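Local coordinates for protein sgbp-b (Bacteroides uniformis, PDB 7K44) that probably binds xyloglucan at the bacterial cell surface, as a surface glycan-binding protein of a xyloglucan utilization locus, at residues 308-321 against 332-344. Numbering follows the deposited sequence. Where two conformers were deposited one is given.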
loop_
_atom_site.group_PDB
_atom_site.type_symbol
_atom_site.label_atom_id
_atom_site.label_comp_id
_atom_site.label_asym_id
_atom_site.label_seq_id
_atom_site.Cartn_x
_atom_site.Cartn_y
_atom_site.Cartn_z
ATOM N N ASN A 308 24.608 -18.883 -6.511
ATOM C CA ASN A 308 25.665 -17.926 -6.185
ATOM C C ASN A 308 25.570 -17.568 -4.701
ATOM O O ASN A 308 25.145 -16.481 -4.302
ATOM C CB ASN A 308 25.580 -16.706 -7.097
ATOM C CG ASN A 308 26.799 -15.819 -6.993
ATOM O OD1 ASN A 308 27.675 -16.061 -6.168
ATOM N ND2 ASN A 308 26.860 -14.784 -7.829
ATOM N N GLU A 309 25.967 -18.540 -3.873
ATOM C CA GLU A 309 25.984 -18.319 -2.433
ATOM C C GLU A 309 26.952 -17.211 -2.046
ATOM O O GLU A 309 26.736 -16.533 -1.036
ATOM C CB GLU A 309 26.315 -19.616 -1.696
ATOM C CG GLU A 309 25.314 -20.716 -1.951
ATOM C CD GLU A 309 25.545 -21.919 -1.061
ATOM O OE1 GLU A 309 25.594 -21.736 0.172
ATOM O OE2 GLU A 309 25.682 -23.041 -1.599
ATOM N N ALA A 310 27.999 -16.999 -2.847
ATOM C CA ALA A 310 28.962 -15.941 -2.558
ATOM C C ALA A 310 28.307 -14.568 -2.540
ATOM O O ALA A 310 28.779 -13.667 -1.838
ATOM C CB ALA A 310 30.094 -15.970 -3.584
ATOM N N HIS A 311 27.229 -14.384 -3.301
ATOM C CA HIS A 311 26.493 -13.126 -3.322
ATOM C C HIS A 311 25.119 -13.251 -2.667
ATOM O O HIS A 311 24.179 -12.546 -3.038
ATOM C CB HIS A 311 26.382 -12.567 -4.743
ATOM C CG HIS A 311 26.275 -11.070 -4.797
ATOM N ND1 HIS A 311 27.210 -10.280 -5.434
ATOM C CD2 HIS A 311 25.347 -10.219 -4.293
ATOM C CE1 HIS A 311 26.860 -9.010 -5.322
ATOM N NE2 HIS A 311 25.735 -8.946 -4.633
ATOM N N ASN A 312 24.995 -14.124 -1.673
ATOM C CA ASN A 312 23.729 -14.271 -0.964
ATOM C C ASN A 312 23.372 -13.017 -0.166
ATOM O O ASN A 312 24.233 -12.216 0.216
ATOM C CB ASN A 312 23.741 -15.534 -0.082
ATOM C CG ASN A 312 24.806 -15.514 1.023
ATOM O OD1 ASN A 312 25.597 -14.573 1.168
ATOM N ND2 ASN A 312 24.856 -16.596 1.784
ATOM N N TYR A 313 22.078 -12.825 0.036
ATOM C CA TYR A 313 21.572 -11.810 0.948
ATOM C C TYR A 313 21.163 -12.512 2.235
ATOM O O TYR A 313 20.297 -13.393 2.211
ATOM C CB TYR A 313 20.377 -11.075 0.335
ATOM C CG TYR A 313 19.904 -9.880 1.121
ATOM C CD1 TYR A 313 20.668 -8.720 1.174
ATOM C CD2 TYR A 313 18.700 -9.908 1.802
ATOM C CE1 TYR A 313 20.240 -7.625 1.888
ATOM C CE2 TYR A 313 18.266 -8.817 2.523
ATOM C CZ TYR A 313 19.041 -7.681 2.558
ATOM O OH TYR A 313 18.614 -6.587 3.271
ATOM N N THR A 314 21.779 -12.137 3.355
ATOM C CA THR A 314 21.593 -12.842 4.614
ATOM C C THR A 314 20.867 -11.976 5.639
ATOM O O THR A 314 20.672 -10.771 5.460
ATOM C CB THR A 314 22.926 -13.322 5.199
ATOM O OG1 THR A 314 23.730 -12.178 5.538
ATOM C CG2 THR A 314 23.685 -14.219 4.218
ATOM N N ASN A 315 20.458 -12.632 6.725
ATOM C CA ASN A 315 19.895 -11.979 7.905
ATOM C C ASN A 315 18.582 -11.268 7.605
ATOM O O ASN A 315 18.280 -10.217 8.175
ATOM C CB ASN A 315 20.899 -11.031 8.563
ATOM C CG ASN A 315 22.050 -11.769 9.196
ATOM O OD1 ASN A 315 21.871 -12.820 9.812
ATOM N ND2 ASN A 315 23.243 -11.221 9.055
ATOM N N TYR A 316 17.773 -11.856 6.732
ATOM C CA TYR A 316 16.555 -11.201 6.285
ATOM C C TYR A 316 15.335 -11.600 7.111
ATOM O O TYR A 316 15.122 -12.776 7.420
ATOM C CB TYR A 316 16.301 -11.512 4.812
ATOM C CG TYR A 316 15.071 -10.831 4.289
ATOM C CD1 TYR A 316 15.033 -9.446 4.165
ATOM C CD2 TYR A 316 13.941 -11.557 3.919
ATOM C CE1 TYR A 316 13.914 -8.809 3.690
ATOM C CE2 TYR A 316 12.813 -10.923 3.441
ATOM C CZ TYR A 316 12.807 -9.547 3.327
ATOM O OH TYR A 316 11.686 -8.890 2.851
ATOM N N ARG A 317 14.529 -10.601 7.467
ATOM C CA ARG A 317 13.232 -10.805 8.095
ATOM C C ARG A 317 12.178 -10.272 7.136
ATOM O O ARG A 317 12.242 -9.087 6.757
ATOM C CB ARG A 317 13.147 -10.053 9.429
ATOM C CG ARG A 317 13.995 -10.638 10.559
ATOM C CD ARG A 317 13.739 -9.902 11.881
ATOM N NE ARG A 317 12.389 -10.137 12.393
ATOM C CZ ARG A 317 12.087 -11.045 13.316
ATOM N NH1 ARG A 317 10.835 -11.193 13.721
ATOM N NH2 ARG A 317 13.042 -11.810 13.832
ATOM N N PRO A 318 11.219 -11.088 6.698
ATOM C CA PRO A 318 10.192 -10.596 5.770
ATOM C C PRO A 318 9.430 -9.437 6.384
ATOM O O PRO A 318 8.844 -9.555 7.462
ATOM C CB PRO A 318 9.290 -11.815 5.563
ATOM C CG PRO A 318 10.208 -12.984 5.798
ATOM C CD PRO A 318 11.109 -12.539 6.926
ATOM N N VAL A 319 9.466 -8.309 5.692
ATOM C CA VAL A 319 8.790 -7.088 6.114
ATOM C C VAL A 319 8.092 -6.514 4.894
ATOM O O VAL A 319 8.546 -6.685 3.758
ATOM C CB VAL A 319 9.763 -6.041 6.717
ATOM C CG1 VAL A 319 10.186 -6.444 8.119
ATOM C CG2 VAL A 319 10.969 -5.814 5.807
ATOM N N SER A 320 7.001 -5.791 5.137
ATOM C CA SER A 320 6.220 -5.217 4.047
ATOM C C SER A 320 6.919 -4.001 3.440
ATOM O O SER A 320 7.427 -3.131 4.157
ATOM C CB SER A 320 4.854 -4.787 4.589
ATOM O OG SER A 320 4.196 -3.922 3.683
ATOM N N ASP A 321 6.929 -3.930 2.102
ATOM C CA ASP A 321 7.394 -2.720 1.424
ATOM C C ASP A 321 6.560 -1.513 1.825
ATOM O O ASP A 321 7.037 -0.378 1.755
ATOM C CB ASP A 321 7.257 -2.867 -0.089
ATOM C CG ASP A 321 8.246 -3.843 -0.684
ATOM O OD1 ASP A 321 9.183 -4.282 0.016
ATOM O OD2 ASP A 321 8.060 -4.177 -1.869
ATOM N N MET A 332 1.891 -9.817 2.510
ATOM C CA MET A 332 2.749 -8.658 2.306
ATOM C C MET A 332 3.510 -8.786 0.996
ATOM O O MET A 332 3.859 -9.887 0.561
ATOM C CB MET A 332 3.867 -8.621 3.350
ATOM C CG MET A 332 3.478 -8.718 4.794
ATOM S SD MET A 332 5.006 -8.570 5.744
ATOM C CE MET A 332 5.686 -10.233 5.661
ATOM N N GLN A 333 3.861 -7.646 0.409
ATOM C CA GLN A 333 4.842 -7.613 -0.662
ATOM C C GLN A 333 6.213 -7.317 -0.076
ATOM O O GLN A 333 6.386 -6.356 0.679
ATOM C CB GLN A 333 4.485 -6.539 -1.682
ATOM C CG GLN A 333 5.580 -6.298 -2.695
ATOM C CD GLN A 333 5.185 -5.278 -3.729
ATOM O OE1 GLN A 333 4.431 -5.567 -4.655
ATOM N NE2 GLN A 333 5.702 -4.064 -3.579
ATOM N N CYS A 334 7.190 -8.132 -0.449
ATOM C CA CYS A 334 8.556 -8.037 0.044
ATOM C C CYS A 334 9.476 -7.880 -1.157
ATOM O O CYS A 334 9.394 -8.669 -2.100
ATOM C CB CYS A 334 8.923 -9.336 0.757
ATOM S SG CYS A 334 7.886 -9.695 2.234
ATOM N N SER A 335 10.365 -6.887 -1.119
ATOM C CA SER A 335 11.307 -6.646 -2.206
ATOM C C SER A 335 12.741 -6.694 -1.693
ATOM O O SER A 335 13.042 -6.179 -0.608
ATOM C CB SER A 335 11.065 -5.295 -2.901
ATOM O OG SER A 335 9.745 -5.187 -3.416
ATOM N N ILE A 336 13.619 -7.299 -2.488
ATOM C CA ILE A 336 15.056 -7.327 -2.217
ATOM C C ILE A 336 15.781 -6.817 -3.455
ATOM O O ILE A 336 15.535 -7.322 -4.560
ATOM C CB ILE A 336 15.518 -8.747 -1.865
ATOM C CG1 ILE A 336 14.829 -9.214 -0.581
ATOM C CG2 ILE A 336 17.045 -8.804 -1.744
ATOM C CD1 ILE A 336 15.381 -10.469 -0.033
ATOM N N PRO A 337 16.664 -5.827 -3.341
ATOM C CA PRO A 337 17.335 -5.316 -4.539
ATOM C C PRO A 337 18.122 -6.427 -5.211
ATOM O O PRO A 337 18.857 -7.173 -4.557
ATOM C CB PRO A 337 18.261 -4.224 -3.986
ATOM C CG PRO A 337 17.619 -3.807 -2.682
ATOM C CD PRO A 337 17.061 -5.098 -2.125
ATOM N N LEU A 338 17.967 -6.530 -6.530
ATOM C CA LEU A 338 18.643 -7.595 -7.260
ATOM C C LEU A 338 20.154 -7.439 -7.193
ATOM O O LEU A 338 20.888 -8.438 -7.243
ATOM C CB LEU A 338 18.151 -7.646 -8.706
ATOM C CG LEU A 338 18.453 -8.918 -9.495
ATOM C CD1 LEU A 338 17.791 -10.139 -8.833
ATOM C CD2 LEU A 338 17.985 -8.745 -10.924
ATOM N N SER A 339 20.639 -6.200 -7.069
ATOM C CA SER A 339 22.075 -5.997 -6.924
ATOM C C SER A 339 22.625 -6.539 -5.608
ATOM O O SER A 339 23.848 -6.654 -5.481
ATOM C CB SER A 339 22.435 -4.515 -7.116
ATOM O OG SER A 339 21.875 -3.714 -6.093
ATOM N N GLU A 340 21.767 -6.870 -4.631
ATOM C CA GLU A 340 22.219 -7.547 -3.419
ATOM C C GLU A 340 22.301 -9.055 -3.603
ATOM O O GLU A 340 22.731 -9.758 -2.681
ATOM C CB GLU A 340 21.285 -7.249 -2.240
ATOM C CG GLU A 340 21.260 -5.796 -1.757
ATOM C CD GLU A 340 22.491 -5.389 -0.950
ATOM O OE1 GLU A 340 23.393 -6.224 -0.730
ATOM O OE2 GLU A 340 22.535 -4.217 -0.515
ATOM N N LEU A 341 21.883 -9.561 -4.760
ATOM C CA LEU A 341 21.794 -10.991 -4.994
ATOM C C LEU A 341 22.595 -11.477 -6.186
ATOM O O LEU A 341 22.828 -12.688 -6.296
ATOM C CB LEU A 341 20.335 -11.409 -5.226
ATOM C CG LEU A 341 19.397 -11.272 -4.044
ATOM C CD1 LEU A 341 17.941 -11.350 -4.514
ATOM C CD2 LEU A 341 19.722 -12.373 -3.056
ATOM N N VAL A 342 22.992 -10.595 -7.100
ATOM C CA VAL A 342 23.612 -11.011 -8.350
ATOM C C VAL A 342 24.885 -10.209 -8.587
ATOM O O VAL A 342 24.967 -9.030 -8.233
ATOM C CB VAL A 342 22.657 -10.908 -9.563
ATOM C CG1 VAL A 342 21.302 -11.570 -9.246
ATOM C CG2 VAL A 342 22.469 -9.451 -10.010
ATOM N N ASP A 343 25.883 -10.875 -9.184
ATOM C CA ASP A 343 27.152 -10.229 -9.524
ATOM C C ASP A 343 27.056 -9.426 -10.812
ATOM O O ASP A 343 27.824 -8.474 -11.004
ATOM C CB ASP A 343 28.230 -11.293 -9.750
ATOM C CG ASP A 343 28.850 -11.791 -8.461
ATOM O OD1 ASP A 343 29.046 -10.978 -7.535
ATOM O OD2 ASP A 343 29.160 -13.002 -8.384
ATOM N N GLU A 344 26.135 -9.800 -11.693
ATOM C CA GLU A 344 26.042 -9.234 -13.030
ATOM C C GLU A 344 25.478 -7.814 -12.981
ATOM O O GLU A 344 24.689 -7.460 -12.096
ATOM C CB GLU A 344 25.139 -10.125 -13.891
ATOM C CG GLU A 344 25.740 -11.498 -14.261
ATOM C CD GLU A 344 25.693 -12.524 -13.133
ATOM O OE1 GLU A 344 24.928 -12.321 -12.173
ATOM O OE2 GLU A 344 26.418 -13.545 -13.213
HETATM O O HOH W 1 22.766 -15.056 -4.940
HETATM O O HOH W 2 25.115 -13.694 -9.825
HETATM O O HOH W 3 25.847 -6.940 -2.628
HETATM O O HOH W 4 12.181 -6.336 1.900
HETATM O O HOH W 5 2.668 -5.191 1.758
#
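The imidazole of His311 has the carbonyl O of Val342 over one face, near the rim, and Glu340 O in plane at its CD2 edge. Ile336 serves two tyrosines: its CD1 sits over the centre of the Tyr316 ring, a CH-pi contact 4.1 Å from the centroid, while CG2 lies over one face of Tyr313, toward its rim. At the edge of the Tyr313 ring stands Tyr316 CD1, and Tyr313 CB packs on Leu341 CD2. His311 swings its ring over 339-343 because chi1 (-152°) sets CG roughly opposite the backbone N. There ND1 donates to Asp343 OD1 (2.9 Å) and NE2 to Ser339 O (3.1 Å), the latter bond bent to 136°. Asn308 ND2 takes the other carboxylate oxygen, Asp343 OD2, at 3.0 Å; both donors come from above the carboxylate plane. Without the imidazole, as with an alanine here, Asp343 OD1 and Ser339 O would probably lose these donors and a gap open beneath the 308-312 turn. Farther along, Asp321 N bonds Gln333 O (2.9 Å), and Asp321 OD2 is gripped twice, by Ser335 OG (2.5 Å) on its syn side and Gln333 NE2 on its anti side. Gln286 NE2 also bonds Ser335 OG, and Gln333 OE1 accepts from Met134 N and Arg381 NH1. The loops flanking strand 313-316, at the border of one sheet of the glycan-binding domain's beta-sandwich, are thus tied to strand 331-337 of the other sheet and the turn after it. Asp343, met at both oxygens, and Asp321, held mainly through OD2 with a weak bond from Ser335 N to OD1, bracket an apolar centre and would probably be stabilised as anions.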